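Local atomic coordinates of proteolytically activated form of PPO4 Tyrosinase (Agaricus bisporus var. bisporus H97, PDB entry 4OUA), a protein that uses a pair of copper ions to hydroxylate monophenols to o-diphenols and oxidise these to o-quinones, the first step of melanin synthesis. Residues K13-I18 against N284-L289; W131-A136 against D251-F256; V190-A195 against I205-L210. All coordinates share one frame; numbering follows the deposited sequence.

Contact 1: residues K13-I18 against N284-L289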
loop_
_atom_site.group_PDB
_atom_site.type_symbol
_atom_site.label_atom_id
_atom_site.label_comp_id
_atom_site.label_asym_id
_atom_site.label_seq_id
_atom_site.Cartn_x
_atom_site.Cartn_y
_atom_site.Cartn_z
ATOM N N LYS A 13 -5.482 -13.557 -8.816
ATOM C CA LYS A 13 -5.964 -13.927 -7.490
ATOM C C LYS A 13 -6.402 -12.695 -6.703
ATOM O O LYS A 13 -6.029 -11.569 -7.034
ATOM C CB LYS A 13 -4.888 -14.691 -6.719
ATOM C CG LYS A 13 -4.577 -16.063 -7.288
ATOM C CD LYS A 13 -5.833 -16.914 -7.384
ATOM C CE LYS A 13 -5.516 -18.311 -7.891
ATOM N NZ LYS A 13 -4.800 -18.279 -9.198
ATOM N N ASN A 14 -7.193 -12.915 -5.660
ATOM C CA ASN A 14 -7.727 -11.816 -4.869
ATOM C C ASN A 14 -6.823 -11.390 -3.721
ATOM O O ASN A 14 -6.182 -12.218 -3.074
ATOM C CB ASN A 14 -9.103 -12.184 -4.308
ATOM C CG ASN A 14 -10.195 -12.106 -5.349
ATOM O OD1 ASN A 14 -10.052 -11.426 -6.365
ATOM N ND2 ASN A 14 -11.300 -12.799 -5.101
ATOM N N ARG A 15 -6.777 -10.085 -3.483
ATOM C CA ARG A 15 -6.179 -9.552 -2.273
ATOM C C ARG A 15 -7.218 -9.638 -1.164
ATOM O O ARG A 15 -8.245 -8.963 -1.213
ATOM C CB ARG A 15 -5.713 -8.113 -2.481
ATOM C CG ARG A 15 -4.663 -7.962 -3.567
ATOM C CD ARG A 15 -4.297 -6.504 -3.791
ATOM N NE ARG A 15 -3.199 -6.363 -4.741
ATOM C CZ ARG A 15 -2.743 -5.196 -5.184
ATOM N NH1 ARG A 15 -3.296 -4.066 -4.765
ATOM N NH2 ARG A 15 -1.739 -5.160 -6.048
ATOM N N LEU A 16 -6.960 -10.485 -0.174
ATOM C CA LEU A 16 -7.946 -10.753 0.864
ATOM C C LEU A 16 -8.010 -9.642 1.906
ATOM O O LEU A 16 -7.059 -8.884 2.084
ATOM C CB LEU A 16 -7.642 -12.085 1.551
ATOM C CG LEU A 16 -7.569 -13.316 0.647
ATOM C CD1 LEU A 16 -7.356 -14.572 1.477
ATOM C CD2 LEU A 16 -8.824 -13.434 -0.198
ATOM N N ASP A 17 -9.151 -9.551 2.582
ATOM C CA ASP A 17 -9.292 -8.682 3.739
ATOM C C ASP A 17 -8.403 -9.218 4.855
ATOM O O ASP A 17 -8.439 -10.411 5.158
ATOM C CB ASP A 17 -10.753 -8.612 4.190
ATOM C CG ASP A 17 -10.982 -7.592 5.289
ATOM O OD1 ASP A 17 -10.543 -7.835 6.434
ATOM O OD2 ASP A 17 -11.612 -6.551 5.009
ATOM N N ILE A 18 -7.604 -8.342 5.459
ATOM C CA ILE A 18 -6.638 -8.756 6.472
ATOM C C ILE A 18 -7.297 -9.526 7.618
ATOM O O ILE A 18 -6.661 -10.363 8.257
ATOM C CB ILE A 18 -5.874 -7.543 7.048
ATOM C CG1 ILE A 18 -4.660 -8.008 7.855
ATOM C CG2 ILE A 18 -6.795 -6.681 7.897
ATOM C CD1 ILE A 18 -3.680 -8.844 7.061
ATOM N N ASN A 284 -5.717 -1.237 0.365
ATOM C CA ASN A 284 -7.121 -0.896 0.539
ATOM C C ASN A 284 -7.465 0.393 -0.195
ATOM O O ASN A 284 -8.580 0.558 -0.689
ATOM C CB ASN A 284 -7.456 -0.768 2.026
ATOM C CG ASN A 284 -8.925 -0.496 2.271
ATOM O OD1 ASN A 284 -9.772 -1.364 2.054
ATOM N ND2 ASN A 284 -9.235 0.709 2.738
ATOM N N VAL A 285 -6.501 1.306 -0.257
ATOM C CA VAL A 285 -6.658 2.526 -1.036
ATOM C C VAL A 285 -6.853 2.166 -2.501
ATOM O O VAL A 285 -7.606 2.822 -3.221
ATOM C CB VAL A 285 -5.444 3.460 -0.890
ATOM C CG1 VAL A 285 -5.503 4.579 -1.921
ATOM C CG2 VAL A 285 -5.373 4.020 0.522
ATOM N N ASP A 286 -6.171 1.111 -2.932
ATOM C CA ASP A 286 -6.289 0.635 -4.301
ATOM C C ASP A 286 -7.634 -0.049 -4.513
ATOM O O ASP A 286 -8.192 -0.009 -5.610
ATOM C CB ASP A 286 -5.148 -0.323 -4.638
ATOM C CG ASP A 286 -5.110 -0.689 -6.106
ATOM O OD1 ASP A 286 -4.485 0.058 -6.886
ATOM O OD2 ASP A 286 -5.705 -1.721 -6.479
ATOM N N ARG A 287 -8.151 -0.672 -3.458
ATOM C CA ARG A 287 -9.450 -1.331 -3.525
ATOM C C ARG A 287 -10.556 -0.300 -3.699
ATOM O O ARG A 287 -11.555 -0.550 -4.372
ATOM C CB ARG A 287 -9.705 -2.169 -2.272
ATOM C CG ARG A 287 -10.959 -3.026 -2.354
ATOM C CD ARG A 287 -11.128 -3.887 -1.116
ATOM N NE ARG A 287 -11.573 -3.105 0.031
ATOM C CZ ARG A 287 -12.826 -3.078 0.473
ATOM N NH1 ARG A 287 -13.759 -3.798 -0.132
ATOM N NH2 ARG A 287 -13.144 -2.336 1.522
ATOM N N HIS A 288 -10.368 0.861 -3.079
ATOM C CA HIS A 288 -11.301 1.969 -3.221
ATOM C C HIS A 288 -11.364 2.408 -4.678
ATOM O O HIS A 288 -12.440 2.673 -5.216
ATOM C CB HIS A 288 -10.891 3.141 -2.327
ATOM C CG HIS A 288 -11.104 2.891 -0.867
ATOM N ND1 HIS A 288 -10.608 3.726 0.112
ATOM C CD2 HIS A 288 -11.768 1.905 -0.217
ATOM C CE1 HIS A 288 -10.955 3.264 1.301
ATOM N NE2 HIS A 288 -11.658 2.160 1.128
ATOM N N LEU A 289 -10.197 2.476 -5.310
ATOM C CA LEU A 289 -10.108 2.841 -6.716
ATOM C C LEU A 289 -10.859 1.837 -7.583
ATOM O O LEU A 289 -11.550 2.217 -8.526
ATOM C CB LEU A 289 -8.645 2.933 -7.150
ATOM C CG LEU A 289 -8.390 3.408 -8.579
ATOM C CD1 LEU A 289 -9.012 4.775 -8.801
ATOM C CD2 LEU A 289 -6.900 3.442 -8.863
#
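Arg15 reaches from 13-18 to Asp286 on helix 277-295, bridging backbones whose nearest CA atoms, those of Arg15 and Arg287, lie 8.9 Å apart. Taken in order, the helix first presents Asn284, whose OD1 accepts NE of Arg287 at 3.2 Å, in the guanidinium plane and nearly straight (164°). Asp286 follows, with CG anti to its backbone N (chi1 -172°); the extended Arg15 chain crosses it at about a right angle. Asp286 OD2 stands 3.8 Å from NH1 of Arg15, a long salt bridge: the two planes are 50° apart and the oxygen lies far off the guanidinium plane with no N-H aimed at it, leaving an electrostatic attraction and not a hydrogen bond. The stronger partners are Glu98 for Arg15, and Tyr351, Tyr349 and Arg91 for Asp286, whose side chain is also about 6 Å from those of the copper ligands His90 and His282. Arg287 is clamped between Asp132 and Asp353. The His288 ring carries Asn284 O 3.4 Å above one face, displaced toward the rim. The contact thus sits where strand 13-14, parallel to 349-350, and the extended loop that follows it meet helix 277-295, which helices 86-109, 201-224 and 246-258 also touch.

Contact 2: residues W131-A136 against D251-F256. With CU1 (copper (I) ion), chain D.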
loop_
_atom_site.group_PDB
_atom_site.type_symbol
_atom_site.label_atom_id
_atom_site.label_comp_id
_atom_site.label_asym_id
_atom_site.label_seq_id
_atom_site.Cartn_x
_atom_site.Cartn_y
_atom_site.Cartn_z
ATOM N N TRP A 131 -6.356 -3.397 4.303
ATOM C CA TRP A 131 -6.869 -2.988 5.603
ATOM C C TRP A 131 -8.137 -2.151 5.429
ATOM O O TRP A 131 -8.067 -0.949 5.172
ATOM C CB TRP A 131 -5.792 -2.205 6.358
ATOM C CG TRP A 131 -6.198 -1.678 7.697
ATOM C CD1 TRP A 131 -7.237 -2.102 8.474
ATOM C CD2 TRP A 131 -5.564 -0.616 8.418
ATOM N NE1 TRP A 131 -7.288 -1.368 9.636
ATOM C CE2 TRP A 131 -6.272 -0.448 9.624
ATOM C CE3 TRP A 131 -4.467 0.212 8.159
ATOM C CZ2 TRP A 131 -5.917 0.510 10.568
ATOM C CZ3 TRP A 131 -4.119 1.163 9.097
ATOM C CH2 TRP A 131 -4.841 1.303 10.287
ATOM N N ASP A 132 -9.292 -2.795 5.563
ATOM C CA ASP A 132 -10.575 -2.128 5.361
ATOM C C ASP A 132 -10.850 -1.104 6.465
ATOM O O ASP A 132 -11.641 -1.352 7.377
ATOM C CB ASP A 132 -11.703 -3.159 5.302
ATOM C CG ASP A 132 -12.937 -2.638 4.591
ATOM O OD1 ASP A 132 -13.127 -1.403 4.535
ATOM O OD2 ASP A 132 -13.719 -3.470 4.085
ATOM N N THR A 133 -10.198 0.049 6.365
ATOM C CA THR A 133 -10.278 1.078 7.397
ATOM C C THR A 133 -11.673 1.689 7.508
ATOM O O THR A 133 -12.059 2.184 8.568
ATOM C CB THR A 133 -9.261 2.202 7.132
ATOM O OG1 THR A 133 -9.594 2.874 5.912
ATOM C CG2 THR A 133 -7.856 1.631 7.020
ATOM N N GLY A 134 -12.426 1.649 6.413
ATOM C CA GLY A 134 -13.753 2.234 6.377
ATOM C C GLY A 134 -14.813 1.391 7.063
ATOM O O GLY A 134 -15.872 1.896 7.435
ATOM N N PHE A 135 -14.530 0.103 7.232
ATOM C CA PHE A 135 -15.478 -0.806 7.866
ATOM C C PHE A 135 -14.958 -1.313 9.207
ATOM O O PHE A 135 -15.734 -1.571 10.127
ATOM C CB PHE A 135 -15.789 -1.987 6.945
ATOM C CG PHE A 135 -16.730 -2.989 7.546
ATOM C CD1 PHE A 135 -18.100 -2.820 7.443
ATOM C CD2 PHE A 135 -16.246 -4.096 8.220
ATOM C CE1 PHE A 135 -18.970 -3.739 8.000
ATOM C CE2 PHE A 135 -17.109 -5.017 8.779
ATOM C CZ PHE A 135 -18.473 -4.839 8.669
ATOM N N ALA A 136 -13.642 -1.462 9.308
ATOM C CA ALA A 136 -13.019 -1.921 10.546
ATOM C C ALA A 136 -11.697 -1.199 10.777
ATOM O O ALA A 136 -10.630 -1.726 10.467
ATOM C CB ALA A 136 -12.809 -3.425 10.512
ATOM N N ASP A 251 -5.289 10.384 3.644
ATOM C CA ASP A 251 -4.365 11.093 4.526
ATOM C C ASP A 251 -4.672 10.852 6.000
ATOM O O ASP A 251 -3.763 10.817 6.829
ATOM C CB ASP A 251 -4.394 12.595 4.237
ATOM C CG ASP A 251 -3.853 12.936 2.863
ATOM O OD1 ASP A 251 -3.046 12.147 2.327
ATOM O OD2 ASP A 251 -4.232 13.997 2.323
ATOM N N ASP A 252 -5.951 10.689 6.323
ATOM C CA ASP A 252 -6.380 10.513 7.707
ATOM C C ASP A 252 -5.770 9.271 8.355
ATOM O O ASP A 252 -5.514 9.254 9.559
ATOM C CB ASP A 252 -7.908 10.439 7.788
ATOM C CG ASP A 252 -8.574 11.774 7.502
ATOM O OD1 ASP A 252 -7.998 12.577 6.736
ATOM O OD2 ASP A 252 -9.673 12.020 8.043
ATOM N N ILE A 253 -5.540 8.233 7.560
ATOM C CA ILE A 253 -4.998 6.987 8.092
ATOM C C ILE A 253 -3.519 7.122 8.434
ATOM O O ILE A 253 -3.036 6.496 9.374
ATOM C CB ILE A 253 -5.185 5.819 7.111
ATOM C CG1 ILE A 253 -6.660 5.676 6.727
ATOM C CG2 ILE A 253 -4.662 4.528 7.722
ATOM C CD1 ILE A 253 -7.573 5.432 7.908
ATOM N N HIS A 254 -2.810 7.927 7.678
ATOM C CA HIS A 254 -1.405 8.195 7.970
ATOM C C HIS A 254 -1.280 8.999 9.257
ATOM O O HIS A 254 -0.349 8.802 10.036
ATOM C CB HIS A 254 -0.736 8.938 6.811
ATOM C CG HIS A 254 -0.394 8.059 5.647
ATOM N ND1 HIS A 254 0.626 7.134 5.688
ATOM C CD2 HIS A 254 -0.936 7.967 4.409
ATOM C CE1 HIS A 254 0.697 6.508 4.526
ATOM N NE2 HIS A 254 -0.242 6.992 3.733
ATOM N N GLY A 255 -2.218 9.915 9.479
ATOM C CA GLY A 255 -2.236 10.731 10.679
ATOM C C GLY A 255 -2.563 9.931 11.924
ATOM O O GLY A 255 -1.913 10.084 12.955
ATOM N N PHE A 256 -3.576 9.076 11.825
ATOM C CA PHE A 256 -4.007 8.260 12.956
ATOM C C PHE A 256 -2.877 7.384 13.481
ATOM O O PHE A 256 -2.701 7.240 14.688
ATOM C CB PHE A 256 -5.196 7.377 12.564
ATOM C CG PHE A 256 -6.451 8.143 12.255
ATOM C CD1 PHE A 256 -6.590 9.465 12.646
ATOM C CD2 PHE A 256 -7.497 7.537 11.578
ATOM C CE1 PHE A 256 -7.745 10.166 12.363
ATOM C CE2 PHE A 256 -8.653 8.234 11.294
ATOM C CZ PHE A 256 -8.777 9.549 11.686
HETATM CU CU CU1 D . -0.079 7.082 1.749
HETATM O O HOH W 1 1.378 8.447 0.670
#
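Asp132 O takes two backbone amides, Ala136 N at 2.8 Å and Phe135 N at 3.2 Å, and so curls the loop that sets Trp131 and Thr133 against Ile253. The setting is the type-3 dicopper centre of the tyrosinase family: helix 246-258 bears His250 and His254, which with His282 hold one copper ion. Asp132 is the centre of an inverse gamma turn, with a weak bond from Thr133 N back to Trp131 O, and its carboxylate is tied to Arg376 and to the hydroxyl of Tyr377. Trp131 and Thr133, on either side of this turn, both point at Ile253.

Across the contact the evidence is purely apolar, and Ile253 meets a separate partner with each branch. Its CG2 lies 3.7 Å from Trp131 CZ3, approaching at an oblique angle to the indole. The other branch, with CG1 beside the backbone N (chi1 -55°), carries CD1 to 3.7 Å from Thr133 CB, and these two side chains meet tip to tip. Thr133 in turn lays its CG2 3.5 Å above the plane of the Trp131 ring, over the centre, so indole, threonine and isoleucine form one buried cluster. Trp131 projects its ring anti to the backbone N (chi1 178°), where Ile277 and Leu280 of helix 277-295 and Pro139 also touch it.

The loop therefore packs on Ile253, while the next residue, His254, serves the metal. His254 probably also contacts the substrate. Its NE2 stands 2.0 Å from the copper ion, and a water oxygen is a further ligand, 2.3 Å from the same copper ion.

Contact 3: residues V190-A195 against I205-L210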
loop_
_atom_site.group_PDB
_atom_site.type_symbol
_atom_site.label_atom_id
_atom_site.label_comp_id
_atom_site.label_asym_id
_atom_site.label_seq_id
_atom_site.Cartn_x
_atom_site.Cartn_y
_atom_site.Cartn_z
ATOM N N VAL A 190 8.201 3.704 14.176
ATOM C CA VAL A 190 7.381 3.889 15.368
ATOM C C VAL A 190 5.976 4.394 15.055
ATOM O O VAL A 190 5.791 5.268 14.208
ATOM C CB VAL A 190 8.052 4.863 16.349
ATOM C CG1 VAL A 190 7.062 5.311 17.408
ATOM C CG2 VAL A 190 9.264 4.205 16.991
ATOM N N ARG A 191 4.991 3.836 15.754
ATOM C CA ARG A 191 3.596 4.226 15.581
ATOM C C ARG A 191 3.065 4.986 16.794
ATOM O O ARG A 191 3.161 4.507 17.925
ATOM C CB ARG A 191 2.725 2.995 15.325
ATOM C CG ARG A 191 3.049 2.254 14.041
ATOM C CD ARG A 191 2.254 0.963 13.937
ATOM N NE ARG A 191 2.684 0.153 12.801
ATOM C CZ ARG A 191 2.279 -1.093 12.573
ATOM N NH1 ARG A 191 1.431 -1.681 13.406
ATOM N NH2 ARG A 191 2.727 -1.752 11.513
ATOM N N ASN A 192 2.503 6.166 16.549
ATOM C CA ASN A 192 1.863 6.952 17.600
ATOM C C ASN A 192 2.792 7.217 18.787
ATOM O O ASN A 192 2.479 6.841 19.917
ATOM C CB ASN A 192 0.593 6.239 18.081
ATOM C CG ASN A 192 -0.358 7.164 18.819
ATOM O OD1 ASN A 192 -0.493 8.339 18.478
ATOM N ND2 ASN A 192 -1.025 6.633 19.838
ATOM N N PRO A 193 3.938 7.866 18.529
ATOM C CA PRO A 193 4.961 8.092 19.559
ATOM C C PRO A 193 4.555 9.129 20.606
ATOM O O PRO A 193 3.780 10.039 20.313
ATOM C CB PRO A 193 6.161 8.588 18.749
ATOM C CG PRO A 193 5.556 9.239 17.558
ATOM C CD PRO A 193 4.333 8.431 17.227
ATOM N N ASP A 194 5.083 8.979 21.818
ATOM C CA ASP A 194 4.829 9.928 22.897
ATOM C C ASP A 194 5.828 11.078 22.863
ATOM O O ASP A 194 6.576 11.235 21.897
ATOM C CB ASP A 194 4.890 9.230 24.259
ATOM C CG ASP A 194 3.648 8.410 24.555
ATOM O OD1 ASP A 194 2.552 8.797 24.095
ATOM O OD2 ASP A 194 3.767 7.381 25.253
ATOM N N ALA A 195 5.836 11.880 23.923
ATOM C CA ALA A 195 6.760 13.002 24.032
ATOM C C ALA A 195 8.174 12.520 24.344
ATOM O O ALA A 195 9.152 13.223 24.083
ATOM C CB ALA A 195 6.283 13.976 25.097
ATOM N N ILE A 205 -4.858 2.320 19.680
ATOM C CA ILE A 205 -6.088 1.540 19.633
ATOM C C ILE A 205 -7.272 2.393 20.068
ATOM O O ILE A 205 -8.370 2.268 19.529
ATOM C CB ILE A 205 -6.010 0.288 20.527
ATOM C CG1 ILE A 205 -4.731 -0.503 20.239
ATOM C CG2 ILE A 205 -7.238 -0.588 20.325
ATOM C CD1 ILE A 205 -4.680 -1.101 18.855
ATOM N N GLY A 206 -7.041 3.264 21.045
ATOM C CA GLY A 206 -8.075 4.163 21.525
ATOM C C GLY A 206 -8.443 5.210 20.491
ATOM O O GLY A 206 -9.617 5.535 20.312
ATOM N N LYS A 207 -7.432 5.736 19.807
ATOM C CA LYS A 207 -7.637 6.753 18.783
ATOM C C LYS A 207 -8.458 6.210 17.617
ATOM O O LYS A 207 -9.395 6.857 17.149
ATOM C CB LYS A 207 -6.290 7.275 18.275
ATOM C CG LYS A 207 -6.402 8.438 17.306
ATOM C CD LYS A 207 -5.094 8.666 16.563
ATOM C CE LYS A 207 -3.939 8.896 17.521
ATOM N NZ LYS A 207 -2.657 9.113 16.795
ATOM N N LEU A 208 -8.097 5.017 17.157
ATOM C CA LEU A 208 -8.785 4.377 16.041
ATOM C C LEU A 208 -10.244 4.091 16.374
ATOM O O LEU A 208 -11.134 4.310 15.550
ATOM C CB LEU A 208 -8.075 3.081 15.649
ATOM C CG LEU A 208 -6.952 3.201 14.615
ATOM C CD1 LEU A 208 -6.149 4.479 14.814
ATOM C CD2 LEU A 208 -6.050 1.975 14.656
ATOM N N ASP A 209 -10.483 3.604 17.586
ATOM C CA ASP A 209 -11.829 3.256 18.020
ATOM C C ASP A 209 -12.757 4.469 17.965
ATOM O O ASP A 209 -13.922 4.354 17.580
ATOM C CB ASP A 209 -11.797 2.674 19.435
ATOM C CG ASP A 209 -13.077 1.949 19.794
ATOM O OD1 ASP A 209 -13.712 1.382 18.882
ATOM O OD2 ASP A 209 -13.446 1.944 20.987
ATOM N N LEU A 210 -12.231 5.632 18.333
ATOM C CA LEU A 210 -13.013 6.868 18.340
ATOM C C LEU A 210 -13.204 7.436 16.936
ATOM O O LEU A 210 -14.259 7.984 16.620
ATOM C CB LEU A 210 -12.347 7.917 19.235
ATOM C CG LEU A 210 -12.415 7.676 20.742
ATOM C CD1 LEU A 210 -11.734 8.809 21.493
ATOM C CD2 LEU A 210 -13.860 7.522 21.191
#
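The backbones stay well separated: the nearest CA atoms, in Asn192 and Lys207, are 9.6 Å apart, so the irregular segment 190-195 and the helical segment 205-210 meet through side chains alone. Asn192 has both phi and psi positive, the left-handed helical conformation, and this kink turns the chain between Arg191 and Pro193. Within the helix, Asp209 N returns to Ile205 O at 3.2 Å, the expected i to i-4 bond.

The single bridge runs from NZ of Lys207 to OD1 of Asn192 at 2.8 Å, the two side chains coming from opposite directions. The ammonium nitrogen approaches from above the carbonyl plane, 59° out of it, with a C=O...NZ angle of 120°. In the lysine, CG is anti to the backbone N (chi1 -174°), and the chain bends at chi3 before the terminal NZ. That end is shared, since Arg259 O and Phe256 O also accept from NZ. Three oxygens thus grip one ammonium group, which would probably help to hold its positive charge at this partly buried place. The other end of the amide is used too: Asn192 ND2 donates to Asn200 O, which is consistent with the modelled amide orientation.

Beside this bridge, Arg191 pairs with Asp275, and Leu208 touches Phe256, Leu137 and Pro139. The centre of the contact lies about 20 Å from the centre of the chain, where the loop leading into helix 201-224 folds back on that helix, close to the final turn of helix 246-258 and to the short helix 141-144.

From the N terminus, 13-18 opens the longest loop, which contact 1 closes only at 284-289, binding the N-terminal strand region to helix 277-295. Inside it, 131-136 begins the loop that contact 2 closes on helix 246-258. Inside that again, contact 3 joins 190-195 to 205-210 ten residues on, a short local closure; the three nest and none cross. Contacts 1 and 2 touch where Arg287 NH2 meets Asp132 OD2 at 2.9 Å. Contacts 2 and 3 meet at Phe256 and Lys207, while contacts 1 and 3 stay about 10 Å apart at their nearest atoms. Together they tie helices 201-224, 246-258 and 277-295 to the loops around them.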